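Local structure of uncharacterized protein YfeY (Escherichia coli, 2QZB) at residues M63-V71 with I82-P90; F101-C112 with E124-Y135. The protein is of unknown function, belongs to the DUF1131 family and is probably a lipoprotein made with a signal peptide. All coordinates share one frame; numbering follows the deposited sequence. Where two conformers were deposited one is given.

Contact 1: M63-V71 with I82-P90; sequences MKGDNVAMV and IDVLDSDIP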
loop_
_atom_site.group_PDB
_atom_site.type_symbol
_atom_site.label_atom_id
_atom_site.label_comp_id
_atom_site.label_asym_id
_atom_site.label_seq_id
_atom_site.Cartn_x
_atom_site.Cartn_y
_atom_site.Cartn_z
ATOM N N MET A 63 5.445 10.151 8.046
ATOM C CA MET A 63 4.335 11.035 8.376
ATOM C C MET A 63 4.330 12.240 7.449
ATOM O O MET A 63 5.375 12.828 7.174
ATOM C CB MET A 63 4.438 11.520 9.833
ATOM C CG MET A 63 4.504 10.377 10.914
ATOM S SD MET A 63 3.039 9.316 10.932
ATOM C CE MET A 63 1.755 10.393 11.510
ATOM N N LYS A 64 3.152 12.610 7.004
ATOM C CA LYS A 64 2.996 13.788 6.148
ATOM C C LYS A 64 2.000 14.661 6.873
ATOM O O LYS A 64 0.811 14.371 6.917
ATOM C CB LYS A 64 2.507 13.416 4.757
ATOM C CG LYS A 64 2.572 14.609 3.761
ATOM C CD LYS A 64 2.185 14.227 2.343
ATOM C CE LYS A 64 0.684 14.336 2.105
ATOM N NZ LYS A 64 0.375 14.502 0.626
ATOM N N GLY A 65 2.526 15.679 7.533
ATOM C CA GLY A 65 1.767 16.410 8.535
ATOM C C GLY A 65 1.278 15.480 9.622
ATOM O O GLY A 65 2.055 14.709 10.208
ATOM N N ASP A 66 -0.037 15.521 9.826
ATOM C CA ASP A 66 -0.759 14.824 10.879
ATOM C C ASP A 66 -1.091 13.360 10.536
ATOM O O ASP A 66 -1.629 12.605 11.378
ATOM C CB ASP A 66 -2.096 15.587 11.103
ATOM C CG ASP A 66 -2.610 16.336 9.802
ATOM O OD1 ASP A 66 -3.856 16.378 9.573
ATOM O OD2 ASP A 66 -1.799 16.903 9.012
ATOM N N ASN A 67 -0.798 12.983 9.294
ATOM C CA ASN A 67 -1.334 11.765 8.680
ATOM C C ASN A 67 -0.207 10.816 8.245
ATOM O O ASN A 67 0.894 11.249 7.853
ATOM C CB ASN A 67 -2.139 12.129 7.429
ATOM C CG ASN A 67 -3.495 12.783 7.732
ATOM O OD1 ASN A 67 -4.285 12.341 8.584
ATOM N ND2 ASN A 67 -3.771 13.831 7.002
ATOM N N VAL A 68 -0.496 9.522 8.261
ATOM C CA VAL A 68 0.481 8.548 7.847
ATOM C C VAL A 68 0.548 8.588 6.337
ATOM O O VAL A 68 -0.464 8.447 5.669
ATOM C CB VAL A 68 0.113 7.134 8.391
ATOM C CG1 VAL A 68 1.075 6.102 7.915
ATOM C CG2 VAL A 68 0.100 7.161 9.887
ATOM N N ALA A 69 1.739 8.835 5.803
ATOM C CA ALA A 69 1.976 8.784 4.340
ATOM C C ALA A 69 2.382 7.383 3.846
ATOM O O ALA A 69 2.086 7.011 2.698
ATOM C CB ALA A 69 3.059 9.782 3.938
ATOM N N MET A 70 3.101 6.628 4.693
ATOM C CA MET A 70 3.565 5.245 4.374
ATOM C C MET A 70 3.783 4.527 5.677
ATOM O O MET A 70 4.239 5.135 6.664
ATOM C CB MET A 70 4.969 5.152 3.711
ATOM C CG MET A 70 5.280 5.951 2.467
ATOM S SD MET A 70 6.964 5.646 1.800
ATOM C CE MET A 70 7.083 7.195 0.949
ATOM N N VAL A 71 3.553 3.220 5.629
ATOM C CA VAL A 71 3.938 2.283 6.691
ATOM C C VAL A 71 4.978 1.353 6.107
ATOM O O VAL A 71 4.718 0.705 5.093
ATOM C CB VAL A 71 2.756 1.414 7.161
ATOM C CG1 VAL A 71 3.199 0.505 8.370
ATOM C CG2 VAL A 71 1.520 2.269 7.555
ATOM N N ILE A 82 5.706 -2.069 2.012
ATOM C CA ILE A 82 5.470 -0.602 2.191
ATOM C C ILE A 82 4.049 -0.355 1.743
ATOM O O ILE A 82 3.701 -0.682 0.587
ATOM C CB ILE A 82 6.403 0.277 1.329
ATOM C CG1 ILE A 82 7.880 -0.029 1.629
ATOM C CG2 ILE A 82 6.091 1.813 1.553
ATOM C CD1 ILE A 82 8.877 0.270 0.474
ATOM N N ASP A 83 3.213 0.139 2.649
ATOM C CA ASP A 83 1.876 0.603 2.279
ATOM C C ASP A 83 1.910 2.123 2.050
ATOM O O ASP A 83 2.414 2.855 2.896
ATOM C CB ASP A 83 0.895 0.282 3.388
ATOM C CG ASP A 83 0.834 -1.223 3.701
ATOM O OD1 ASP A 83 -0.222 -1.683 4.151
ATOM O OD2 ASP A 83 1.851 -1.930 3.508
ATOM N N VAL A 84 1.415 2.583 0.910
ATOM C CA VAL A 84 1.510 3.995 0.559
ATOM C C VAL A 84 0.119 4.569 0.686
ATOM O O VAL A 84 -0.845 4.033 0.120
ATOM C CB VAL A 84 2.111 4.245 -0.842
ATOM C CG1 VAL A 84 2.187 5.780 -1.175
ATOM C CG2 VAL A 84 3.513 3.660 -0.938
ATOM N N LEU A 85 -0.004 5.634 1.454
ATOM C CA LEU A 85 -1.289 6.322 1.575
ATOM C C LEU A 85 -1.214 7.770 1.092
ATOM O O LEU A 85 -2.219 8.472 1.054
ATOM C CB LEU A 85 -1.753 6.282 3.027
ATOM C CG LEU A 85 -1.881 4.888 3.670
ATOM C CD1 LEU A 85 -0.592 4.338 4.284
ATOM C CD2 LEU A 85 -2.870 5.000 4.749
ATOM N N ASP A 86 -0.012 8.211 0.764
ATOM C CA ASP A 86 0.274 9.564 0.278
ATOM C C ASP A 86 -0.229 9.683 -1.153
ATOM O O ASP A 86 0.248 8.959 -2.070
ATOM C CB ASP A 86 1.780 9.791 0.293
ATOM C CG ASP A 86 2.185 11.232 -0.021
ATOM O OD1 ASP A 86 1.360 12.057 -0.494
ATOM O OD2 ASP A 86 3.372 11.525 0.209
ATOM N N SER A 87 -1.193 10.593 -1.347
ATOM C CA SER A 87 -1.851 10.701 -2.646
ATOM C C SER A 87 -0.876 11.227 -3.687
ATOM O O SER A 87 -1.072 11.008 -4.870
ATOM C CB SER A 87 -3.112 11.577 -2.555
ATOM O OG SER A 87 -2.733 12.880 -2.140
ATOM N N ASP A 88 0.187 11.892 -3.238
ATOM C CA ASP A 88 1.247 12.367 -4.109
ATOM C C ASP A 88 2.217 11.310 -4.648
ATOM O O ASP A 88 3.084 11.632 -5.464
ATOM C CB ASP A 88 2.068 13.456 -3.414
ATOM C CG ASP A 88 1.212 14.639 -2.965
ATOM O OD1 ASP A 88 1.435 15.128 -1.824
ATOM O OD2 ASP A 88 0.320 15.044 -3.756
ATOM N N ILE A 89 2.100 10.068 -4.204
ATOM C CA ILE A 89 2.985 9.017 -4.733
ATOM C C ILE A 89 2.137 8.054 -5.546
ATOM O O ILE A 89 1.380 7.285 -4.968
ATOM C CB ILE A 89 3.685 8.259 -3.557
ATOM C CG1 ILE A 89 4.448 9.277 -2.692
ATOM C CG2 ILE A 89 4.581 7.086 -4.071
ATOM C CD1 ILE A 89 5.075 8.690 -1.484
ATOM N N PRO A 90 2.272 8.076 -6.878
ATOM C CA PRO A 90 1.506 7.124 -7.669
ATOM C C PRO A 90 2.290 5.816 -7.860
ATOM O O PRO A 90 3.476 5.756 -7.562
ATOM C CB PRO A 90 1.330 7.865 -9.008
ATOM C CG PRO A 90 2.709 8.662 -9.159
ATOM C CD PRO A 90 3.184 8.894 -7.711
HETATM O O HOH W 1 3.677 -1.944 5.524
#

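Contact 2: F101-C112 with E124-Y135; sequences FSDLYSKAFGNC and ECKAEGSQHISY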
loop_
_atom_site.group_PDB
_atom_site.type_symbol
_atom_site.label_atom_id
_atom_site.label_comp_id
_atom_site.label_asym_id
_atom_site.label_seq_id
_atom_site.Cartn_x
_atom_site.Cartn_y
_atom_site.Cartn_z
ATOM N N PHE A 101 -12.109 2.145 -9.053
ATOM C CA PHE A 101 -12.048 0.701 -9.347
ATOM C C PHE A 101 -12.310 0.365 -10.835
ATOM O O PHE A 101 -11.555 -0.402 -11.451
ATOM C CB PHE A 101 -13.091 -0.001 -8.457
ATOM C CG PHE A 101 -13.106 -1.497 -8.592
ATOM C CD1 PHE A 101 -12.215 -2.286 -7.861
ATOM C CD2 PHE A 101 -14.067 -2.127 -9.394
ATOM C CE1 PHE A 101 -12.227 -3.683 -7.963
ATOM C CE2 PHE A 101 -14.105 -3.517 -9.500
ATOM C CZ PHE A 101 -13.181 -4.305 -8.799
ATOM N N SER A 102 -13.377 0.960 -11.385
ATOM C CA SER A 102 -13.870 0.742 -12.762
ATOM C C SER A 102 -12.911 1.203 -13.855
ATOM O O SER A 102 -13.044 0.783 -15.031
ATOM C CB SER A 102 -15.211 1.458 -12.931
ATOM O OG SER A 102 -15.072 2.848 -12.651
ATOM N N ASP A 103 -11.926 2.023 -13.468
ATOM C CA ASP A 103 -10.811 2.372 -14.354
ATOM C C ASP A 103 -9.867 1.153 -14.591
ATOM O O ASP A 103 -9.151 1.054 -15.604
ATOM C CB ASP A 103 -10.013 3.551 -13.737
ATOM C CG ASP A 103 -10.577 4.930 -14.127
ATOM O OD1 ASP A 103 -11.681 5.002 -14.694
ATOM O OD2 ASP A 103 -9.915 5.959 -13.866
ATOM N N LEU A 104 -9.852 0.232 -13.641
ATOM C CA LEU A 104 -8.837 -0.827 -13.661
ATOM C C LEU A 104 -9.378 -2.204 -13.882
ATOM O O LEU A 104 -8.705 -3.017 -14.510
ATOM C CB LEU A 104 -8.033 -0.828 -12.351
ATOM C CG LEU A 104 -7.387 0.518 -12.049
ATOM C CD1 LEU A 104 -6.901 0.526 -10.619
ATOM C CD2 LEU A 104 -6.270 0.840 -13.048
ATOM N N TYR A 105 -10.570 -2.471 -13.348
ATOM C CA TYR A 105 -11.150 -3.822 -13.335
ATOM C C TYR A 105 -12.592 -3.794 -13.797
ATOM O O TYR A 105 -13.353 -2.906 -13.419
ATOM C CB TYR A 105 -11.080 -4.483 -11.950
ATOM C CG TYR A 105 -9.695 -4.469 -11.338
ATOM C CD1 TYR A 105 -8.712 -5.327 -11.794
ATOM C CD2 TYR A 105 -9.366 -3.539 -10.347
ATOM C CE1 TYR A 105 -7.421 -5.309 -11.259
ATOM C CE2 TYR A 105 -8.049 -3.481 -9.810
ATOM C CZ TYR A 105 -7.105 -4.392 -10.256
ATOM O OH TYR A 105 -5.836 -4.370 -9.733
ATOM N N SER A 106 -12.955 -4.765 -14.626
ATOM C CA SER A 106 -14.347 -4.937 -15.034
ATOM C C SER A 106 -15.115 -5.776 -14.035
ATOM O O SER A 106 -16.347 -5.754 -14.015
ATOM C CB SER A 106 -14.436 -5.554 -16.420
ATOM O OG SER A 106 -14.200 -6.926 -16.394
ATOM N N LYS A 107 -14.373 -6.494 -13.186
ATOM C CA LYS A 107 -14.946 -7.374 -12.175
ATOM C C LYS A 107 -13.888 -7.736 -11.138
ATOM O O LYS A 107 -12.690 -7.649 -11.392
ATOM C CB LYS A 107 -15.565 -8.631 -12.815
ATOM C CG LYS A 107 -14.589 -9.675 -13.295
ATOM C CD LYS A 107 -15.256 -10.709 -14.243
ATOM C CE LYS A 107 -16.127 -11.741 -13.487
ATOM N NZ LYS A 107 -16.068 -13.156 -14.043
ATOM N N ALA A 108 -14.336 -8.100 -9.952
ATOM C CA ALA A 108 -13.422 -8.421 -8.840
ATOM C C ALA A 108 -12.822 -9.827 -8.923
ATOM O O ALA A 108 -11.657 -10.032 -8.546
ATOM C CB ALA A 108 -14.154 -8.237 -7.507
ATOM N N PHE A 109 -13.615 -10.768 -9.436
ATOM C CA PHE A 109 -13.300 -12.209 -9.450
ATOM C C PHE A 109 -11.842 -12.465 -9.759
ATOM O O PHE A 109 -11.302 -11.985 -10.772
ATOM C CB PHE A 109 -14.223 -12.961 -10.441
ATOM C CG PHE A 109 -13.985 -14.460 -10.496
ATOM C CD1 PHE A 109 -14.760 -15.329 -9.728
ATOM C CD2 PHE A 109 -12.978 -14.999 -11.308
ATOM C CE1 PHE A 109 -14.529 -16.705 -9.755
ATOM C CE2 PHE A 109 -12.745 -16.373 -11.344
ATOM C CZ PHE A 109 -13.522 -17.225 -10.567
ATOM N N GLY A 110 -11.188 -13.182 -8.851
ATOM C CA GLY A 110 -9.828 -13.677 -9.062
ATOM C C GLY A 110 -8.724 -12.643 -8.930
ATOM O O GLY A 110 -7.600 -12.987 -8.571
ATOM N N ASN A 111 -9.025 -11.392 -9.289
ATOM C CA ASN A 111 -8.097 -10.253 -9.147
ATOM C C ASN A 111 -7.912 -9.801 -7.665
ATOM O O ASN A 111 -6.824 -9.361 -7.235
ATOM C CB ASN A 111 -8.675 -9.041 -9.904
ATOM C CG ASN A 111 -8.951 -9.308 -11.405
ATOM O OD1 ASN A 111 -8.027 -9.268 -12.228
ATOM N ND2 ASN A 111 -10.247 -9.490 -11.771
ATOM N N CYS A 112 -9.005 -9.916 -6.912
ATOM C CA CYS A 112 -9.248 -9.165 -5.686
ATOM C C CYS A 112 -9.737 -10.065 -4.575
ATOM O O CYS A 112 -10.376 -11.079 -4.833
ATOM C CB CYS A 112 -10.327 -8.111 -5.928
ATOM S SG CYS A 112 -9.966 -7.016 -7.322
ATOM N N GLU A 124 -8.480 -5.807 -1.573
ATOM C CA GLU A 124 -7.147 -5.711 -2.121
ATOM C C GLU A 124 -7.025 -6.503 -3.425
ATOM O O GLU A 124 -7.418 -7.680 -3.470
ATOM C CB GLU A 124 -6.157 -6.251 -1.113
ATOM C CG GLU A 124 -4.705 -6.028 -1.468
ATOM C CD GLU A 124 -3.799 -6.518 -0.379
ATOM O OE1 GLU A 124 -4.091 -6.249 0.815
ATOM O OE2 GLU A 124 -2.817 -7.195 -0.717
ATOM N N CYS A 125 -6.437 -5.867 -4.441
ATOM C CA CYS A 125 -6.324 -6.403 -5.803
ATOM C C CYS A 125 -4.906 -6.271 -6.313
ATOM O O CYS A 125 -4.296 -5.225 -6.162
ATOM C CB CYS A 125 -7.230 -5.639 -6.797
ATOM S SG CYS A 125 -9.020 -5.460 -6.378
ATOM N N LYS A 126 -4.402 -7.307 -6.982
ATOM C CA LYS A 126 -3.065 -7.249 -7.546
ATOM C C LYS A 126 -3.086 -6.376 -8.769
ATOM O O LYS A 126 -4.056 -6.377 -9.547
ATOM C CB LYS A 126 -2.533 -8.650 -7.919
ATOM C CG LYS A 126 -2.895 -9.736 -6.934
ATOM C CD LYS A 126 -3.771 -10.831 -7.606
ATOM C CE LYS A 126 -3.991 -12.051 -6.694
ATOM N NZ LYS A 126 -5.209 -12.843 -7.103
ATOM N N ALA A 127 -2.023 -5.623 -8.940
ATOM C CA ALA A 127 -1.860 -4.790 -10.086
ATOM C C ALA A 127 -1.585 -5.692 -11.289
ATOM O O ALA A 127 -0.803 -6.657 -11.199
ATOM C CB ALA A 127 -0.727 -3.858 -9.861
ATOM N N GLU A 128 -2.256 -5.386 -12.401
ATOM C CA GLU A 128 -2.122 -6.150 -13.646
ATOM C C GLU A 128 -0.658 -6.149 -14.136
ATOM O O GLU A 128 -0.027 -5.106 -14.279
ATOM C CB GLU A 128 -3.083 -5.566 -14.708
ATOM C CG GLU A 128 -2.911 -6.150 -16.109
ATOM C CD GLU A 128 -3.166 -7.646 -16.114
ATOM O OE1 GLU A 128 -4.211 -8.053 -15.551
ATOM O OE2 GLU A 128 -2.324 -8.410 -16.650
ATOM N N GLY A 129 -0.103 -7.335 -14.357
ATOM C CA GLY A 129 1.281 -7.451 -14.832
ATOM C C GLY A 129 2.378 -7.210 -13.793
ATOM O O GLY A 129 3.578 -7.162 -14.138
ATOM N N SER A 130 1.985 -7.051 -12.527
ATOM C CA SER A 130 2.959 -6.828 -11.444
ATOM C C SER A 130 3.129 -8.055 -10.560
ATOM O O SER A 130 2.161 -8.758 -10.287
ATOM C CB SER A 130 2.526 -5.655 -10.562
ATOM O OG SER A 130 3.483 -5.441 -9.528
ATOM N N GLN A 131 4.352 -8.286 -10.090
ATOM C CA GLN A 131 4.663 -9.328 -9.106
ATOM C C GLN A 131 4.687 -8.749 -7.677
ATOM O O GLN A 131 4.715 -9.481 -6.696
ATOM C CB GLN A 131 6.049 -9.926 -9.408
ATOM C CG GLN A 131 6.155 -10.740 -10.720
ATOM C CD GLN A 131 7.573 -10.812 -11.281
ATOM O OE1 GLN A 131 7.760 -10.892 -12.498
ATOM N NE2 GLN A 131 8.579 -10.772 -10.400
ATOM N N HIS A 132 4.728 -7.421 -7.557
ATOM C CA HIS A 132 4.991 -6.807 -6.231
ATOM C C HIS A 132 3.964 -5.808 -5.753
ATOM O O HIS A 132 3.912 -5.534 -4.562
ATOM C CB HIS A 132 6.387 -6.173 -6.213
ATOM C CG HIS A 132 7.479 -7.160 -6.420
ATOM N ND1 HIS A 132 8.118 -7.324 -7.634
ATOM C CD2 HIS A 132 7.999 -8.096 -5.588
ATOM C CE1 HIS A 132 8.997 -8.306 -7.530
ATOM N NE2 HIS A 132 8.954 -8.782 -6.297
ATOM N N ILE A 133 3.137 -5.276 -6.663
ATOM C CA ILE A 133 2.187 -4.176 -6.348
ATOM C C ILE A 133 0.729 -4.640 -6.278
ATOM O O ILE A 133 0.268 -5.442 -7.133
ATOM C CB ILE A 133 2.365 -2.988 -7.353
ATOM C CG1 ILE A 133 3.814 -2.509 -7.373
ATOM C CG2 ILE A 133 1.398 -1.804 -7.058
ATOM C CD1 ILE A 133 4.119 -1.573 -8.583
ATOM N N SER A 134 0.023 -4.153 -5.242
ATOM C CA SER A 134 -1.393 -4.376 -5.019
ATOM C C SER A 134 -2.012 -3.020 -4.701
ATOM O O SER A 134 -1.296 -2.108 -4.301
ATOM C CB SER A 134 -1.611 -5.275 -3.802
ATOM O OG SER A 134 -1.022 -6.553 -3.993
ATOM N N TYR A 135 -3.329 -2.913 -4.856
ATOM C CA TYR A 135 -4.076 -1.701 -4.526
ATOM C C TYR A 135 -5.139 -2.118 -3.536
ATOM O O TYR A 135 -5.773 -3.170 -3.710
ATOM C CB TYR A 135 -4.751 -1.104 -5.783
ATOM C CG TYR A 135 -3.860 -0.961 -7.005
ATOM C CD1 TYR A 135 -2.694 -0.209 -6.961
ATOM C CD2 TYR A 135 -4.199 -1.569 -8.217
ATOM C CE1 TYR A 135 -1.866 -0.098 -8.064
ATOM C CE2 TYR A 135 -3.390 -1.431 -9.339
ATOM C CZ TYR A 135 -2.239 -0.698 -9.260
ATOM O OH TYR A 135 -1.440 -0.533 -10.369
#

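Contact 1: M63-V71 with I82-P90
Asp86 OD1 is gripped by Lys64 NZ at 2.9 Å and by the backbone N of Asp88 at 3.0 Å. The two donors come from opposite faces of the carboxylate plane. The bond from Asp88 N makes an Asx turn, just where a type I turn from Asp86 to Ile89 follows the second strand of an antiparallel beta hairpin, strands 67-73 and 81-84. Lys64 NZ also forms a salt bridge with Asp88 OD1 at 2.7 Å, so one ammonium joins two carboxylates. The lysine chain leaves with CG opposite the backbone N (chi1 -170°) and bends at chi3, which lays CD and CE over the Asp86 carboxylate before NZ reaches both acids. Asp86 OD2 has its own partner, the hydroxyl of Tyr43. With both its oxygens bonded, the buried carboxylate is held against turning, and the nearby ammonium would probably favour its ionised form.

The hairpin proper is bonded through the pair Val71 and Asp83, N to O in both directions. Next to it Met70 faces Val84 as a non-hydrogen-bonded pair. Beyond this pair the regular ladder ends: Ala69 O takes Leu85 N at 2.8 Å, from above its carbonyl plane, and more weakly Asp86 N. Ala69 and Met70 both face Val62, a classic beta bulge in strand 67-73.

On the sheet face of Met70 and Val84, the methionine chain runs beside Ile82, with SD near CG2. Val21 covers this group. On the other face, Val71 CG2 and Val68 CG1 each lie 4.4 Å from Leu85 CD1. Asp83 is paired with Arg81, and a water joins its OD2 to Val71 O. Extended beyond CG, Met70 brings CE to 3.5 Å from Ile89 CD1, a tight methyl contact.

Contact 2: F101-C112 with E124-Y135
The disulfide between Cys112 and Cys125 is the covalent tie here, SG to SG 2.1 Å with chi3 106°. The two cysteines form a non-hydrogen-bonded antiparallel pair with CA atoms 4.0 Å apart. Cys125 SG also meets two rings. It lies at the edge of Phe101, 4.0 Å from CE1, and stands oblique to the Tyr105 ring, 4.6 Å from its centroid.

Three hydrogen bonds cross. Tyr105 OH donates to Lys126 O at 2.7 Å, from above the carbonyl plane. Lys126 N bonds Asn111 O, tilted 22° from its plane. Lys126 NZ reaches Gly110 O weakly; the side chain bends at chi2 and passes CD alongside Asn111 O. The cysteine pair and the Lys126 N bond join the start of edge strand 112-114 of the eight-stranded antiparallel sheet to strand 123-126. The Tyr105 bond ties the loop after helix 101-104 to the same strand.

Tyr105 carries much of the remaining contact. With CG opposite the carbonyl carbon (chi1 -52°), the ring is carried across to the strand, CZ 3.7 Å from Cys125 CB. Its hydroxyl meets the edge of the Tyr135 ring, while Leu104 CB lies over one face of the Tyr105 ring, toward the rim. A phenylalanine in place of Tyr105 would probably leave Lys126 O without this donor and the ring freer to shift beside the disulfide. Leu104 CD1 approaches Tyr135 CD2 at 4.2 Å, and Phe137 packs beside Leu104, Tyr105 and Cys125.

In the fold
From the N terminus, the chain runs through strand 44-52 and reaches contact 1 at the end of strand 55-64. This contact closes the loop between strands 67-73 and 81-84 and holds the turn that leaves the sheet. The chain then passes to helix 101-104, where contact 2 opens, and 124-135 closes it. The two loops neither nest nor cross; they follow in series. Both reach the same eight-stranded antiparallel sheet, on opposite sides of the chain's centre, with contact centres about 20 Å apart. Strand 158-165 lies between 81-84 and 133-138 in the sheet. It thus joins the hairpin of contact 1 to the strands of contact 2.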